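Local coordinates for protein Alpha/beta hydrolase (Enterobacter asburiae, PDB 6KMO) that probably hydrolyses carboxylic ester bonds, acting as an esterase or lipase of the alpha/beta-hydrolase fold, at residues Pro142-His145 against Phe146-Ile150. The protein carries 2 engineered substitutions. Residues are numbered along the deposited sequence; the frame is centred on the assembly and turned at random.
Sequences PEAH and FPVAI
His145 and Val148 close a type VI beta turn around the cis peptide between Phe146 and Pro147, and helix 148-163 starts directly from it. The turn ends the loop that follows strand 132-136 of the alpha/beta-hydrolase sheet; the sequence PEAHFP resembles the proline-rich loop of hormone-sensitive-lipase-like esterases. Two separations support the assignment: Phe146 CA and Pro147 CA are 3.0 Å apart, as a cis bond requires, and His145 CA lies 6.1 Å from Val148 CA.

Phe146 turns its side chain away from the preceding residues, with CG anti to the backbone N (chi1 175°). This brings the ring beside the next residue, and Pro147 CB stands 3.7 Å above its plane, over the centre. Ile9 of the second subunit also packs on Phe146, so the turn takes part in the dimer contact. Pro147 is the helix N-cap.

Val148 donates its N-H to His145 O at 3.0 Å. The bond is nearly straight at 166° and arrives in the carbonyl plane, so the first helical N-H is satisfied by the turn itself. The Val148 side chain faces back toward the loop: CB and CG1 each lie 3.8 Å from Ala144 CB, while CG2 comes 3.5 Å from His145 O. The ring of His145, which opens the turn, has Pro142 O above one face, displaced toward the rim, and its ND1 makes weak hydrogen bonds to Asn240 O and Tyr241 O.

Ala149 extends the link through a water, which weakly donates to His145 O and accepts a hydrogen bond from Ala149 N, 2.9 Å from the water oxygen.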
ATOM      1  N   PRO A 142      26.464  17.985 -10.382  1.00  7.89           N
ATOM      2  CA  PRO A 142      27.438  17.513 -11.366  1.00  8.52           C
ATOM      3  C   PRO A 142      28.870  17.406 -10.870  1.00  8.48           C
ATOM      4  O   PRO A 142      29.758  17.124 -11.672  1.00  9.63           O
ATOM      5  CB  PRO A 142      27.328  18.577 -12.460  1.00  9.26           C
ATOM      6  CG  PRO A 142      27.039  19.826 -11.711  1.00  8.69           C
ATOM      7  CD  PRO A 142      26.122  19.401 -10.584  1.00  9.23           C
ATOM      8  N   GLU A 143      29.103  17.622  -9.576  1.00  8.92           N
ATOM      9  CA  GLU A 143      30.460  17.463  -9.046  1.00 10.04           C
ATOM     10  C   GLU A 143      31.003  16.089  -9.403  1.00 10.53           C
ATOM     11  O   GLU A 143      32.176  15.941  -9.781  1.00 12.90           O
ATOM     12  CB  GLU A 143      30.448  17.660  -7.531  1.00  8.98           C
ATOM     13  CG  GLU A 143      30.265  19.129  -7.062  1.00 14.50           C
ATOM     14  CD  GLU A 143      28.817  19.665  -7.025  1.00 16.50           C
ATOM     15  OE1 GLU A 143      27.860  19.035  -7.531  1.00 12.28           O
ATOM     16  OE2 GLU A 143      28.647  20.783  -6.474  1.00 18.45           O
ATOM     17  N   ALA A 144      30.161  15.068  -9.294  1.00  8.31           N
ATOM     18  CA  ALA A 144      30.447  13.738  -9.783  1.00  8.11           C
ATOM     19  C   ALA A 144      29.364  13.354 -10.779  1.00  9.66           C
ATOM     20  O   ALA A 144      28.230  13.850 -10.723  1.00  9.66           O
ATOM     21  CB  ALA A 144      30.469  12.710  -8.652  1.00 12.14           C
ATOM     22  N   HIS A 145      29.718  12.459 -11.684  1.00  8.58           N
ATOM     23  CA  HIS A 145      28.808  11.858 -12.640  1.00  7.16           C
ATOM     24  C   HIS A 145      28.702  10.366 -12.363  1.00  7.44           C
ATOM     25  O   HIS A 145      29.447   9.809 -11.563  1.00  7.59           O
ATOM     26  CB  HIS A 145      29.308  12.119 -14.062  1.00  7.59           C
ATOM     27  CG  HIS A 145      29.369  13.568 -14.412  1.00  9.35           C
ATOM     28  ND1 HIS A 145      28.245  14.354 -14.517  1.00 11.15           N
ATOM     29  CD2 HIS A 145      30.425  14.389 -14.634  1.00 14.55           C
ATOM     30  CE1 HIS A 145      28.601  15.594 -14.815  1.00 15.16           C
ATOM     31  NE2 HIS A 145      29.918  15.642 -14.892  1.00 17.82           N
ATOM     32  N   PHE A 146      27.752   9.712 -13.020  1.00  6.89           N
ATOM     33  CA  PHE A 146      27.695   8.259 -13.009  1.00  6.92           C
ATOM     34  C   PHE A 146      29.085   7.720 -13.323  1.00  6.77           C
ATOM     35  O   PHE A 146      29.753   8.250 -14.218  1.00  8.66           O
ATOM     36  CB  PHE A 146      26.677   7.812 -14.068  1.00  7.81           C
ATOM     37  CG  PHE A 146      26.586   6.314 -14.272  1.00  7.84           C
ATOM     38  CD1 PHE A 146      27.301   5.688 -15.278  1.00  7.86           C
ATOM     39  CD2 PHE A 146      25.736   5.540 -13.497  1.00  7.88           C
ATOM     40  CE1 PHE A 146      27.194   4.334 -15.475  1.00  8.31           C
ATOM     41  CE2 PHE A 146      25.625   4.198 -13.692  1.00  8.09           C
ATOM     42  CZ  PHE A 146      26.366   3.581 -14.675  1.00  8.37           C
ATOM     43  N   PRO A 147      29.552   6.673 -12.635  1.00  7.32           N
ATOM     44  CA  PRO A 147      28.897   5.864 -11.610  1.00  7.06           C
ATOM     45  C   PRO A 147      29.442   6.102 -10.204  1.00  7.07           C
ATOM     46  O   PRO A 147      29.412   5.187  -9.392  1.00  7.38           O
ATOM     47  CB  PRO A 147      29.267   4.456 -12.050  1.00  8.71           C
ATOM     48  CG  PRO A 147      30.717   4.628 -12.443  1.00  8.98           C
ATOM     49  CD  PRO A 147      30.789   6.006 -13.102  1.00  8.58           C
ATOM     50  N   VAL A 148      29.944   7.302  -9.925  1.00  7.71           N
ATOM     51  CA  VAL A 148      30.627   7.554  -8.659  1.00  7.46           C
ATOM     52  C   VAL A 148      29.722   7.248  -7.475  1.00  6.94           C
ATOM     53  O   VAL A 148      30.103   6.529  -6.540  1.00  7.60           O
ATOM     54  CB  VAL A 148      31.143   9.002  -8.619  1.00  7.77           C
ATOM     55  CG1 VAL A 148      31.627   9.362  -7.210  1.00  9.51           C
ATOM     56  CG2 VAL A 148      32.246   9.204  -9.638  1.00 10.41           C
ATOM     57  N   ALA A 149      28.528   7.844  -7.459  1.00  7.38           N
ATOM     58  CA  ALA A 149      27.646   7.707  -6.305  1.00  6.88           C
ATOM     59  C   ALA A 149      27.187   6.269  -6.122  1.00  7.69           C
ATOM     60  O   ALA A 149      27.123   5.784  -4.991  1.00  6.92           O
ATOM     61  CB  ALA A 149      26.443   8.635  -6.435  1.00  7.48           C
ATOM     62  N   ILE A 150      26.843   5.571  -7.212  1.00  6.77           N
ATOM     63  CA  ILE A 150      26.383   4.190  -7.025  1.00  7.81           C
ATOM     64  C   ILE A 150      27.524   3.285  -6.567  1.00  8.10           C
ATOM     65  O   ILE A 150      27.286   2.268  -5.903  1.00  7.79           O
ATOM     66  CB  ILE A 150      25.628   3.616  -8.245  1.00  7.58           C
ATOM     67  CG1 ILE A 150      26.526   3.577  -9.478  1.00  8.46           C
ATOM     68  CG2 ILE A 150      24.329   4.388  -8.477  1.00  8.54           C
ATOM     69  CD1 ILE A 150      26.140   2.498 -10.453  1.00 13.66           C
TER
HETATM   70  O   HOH W   1      27.498   9.708  -9.368  1.00  6.94           O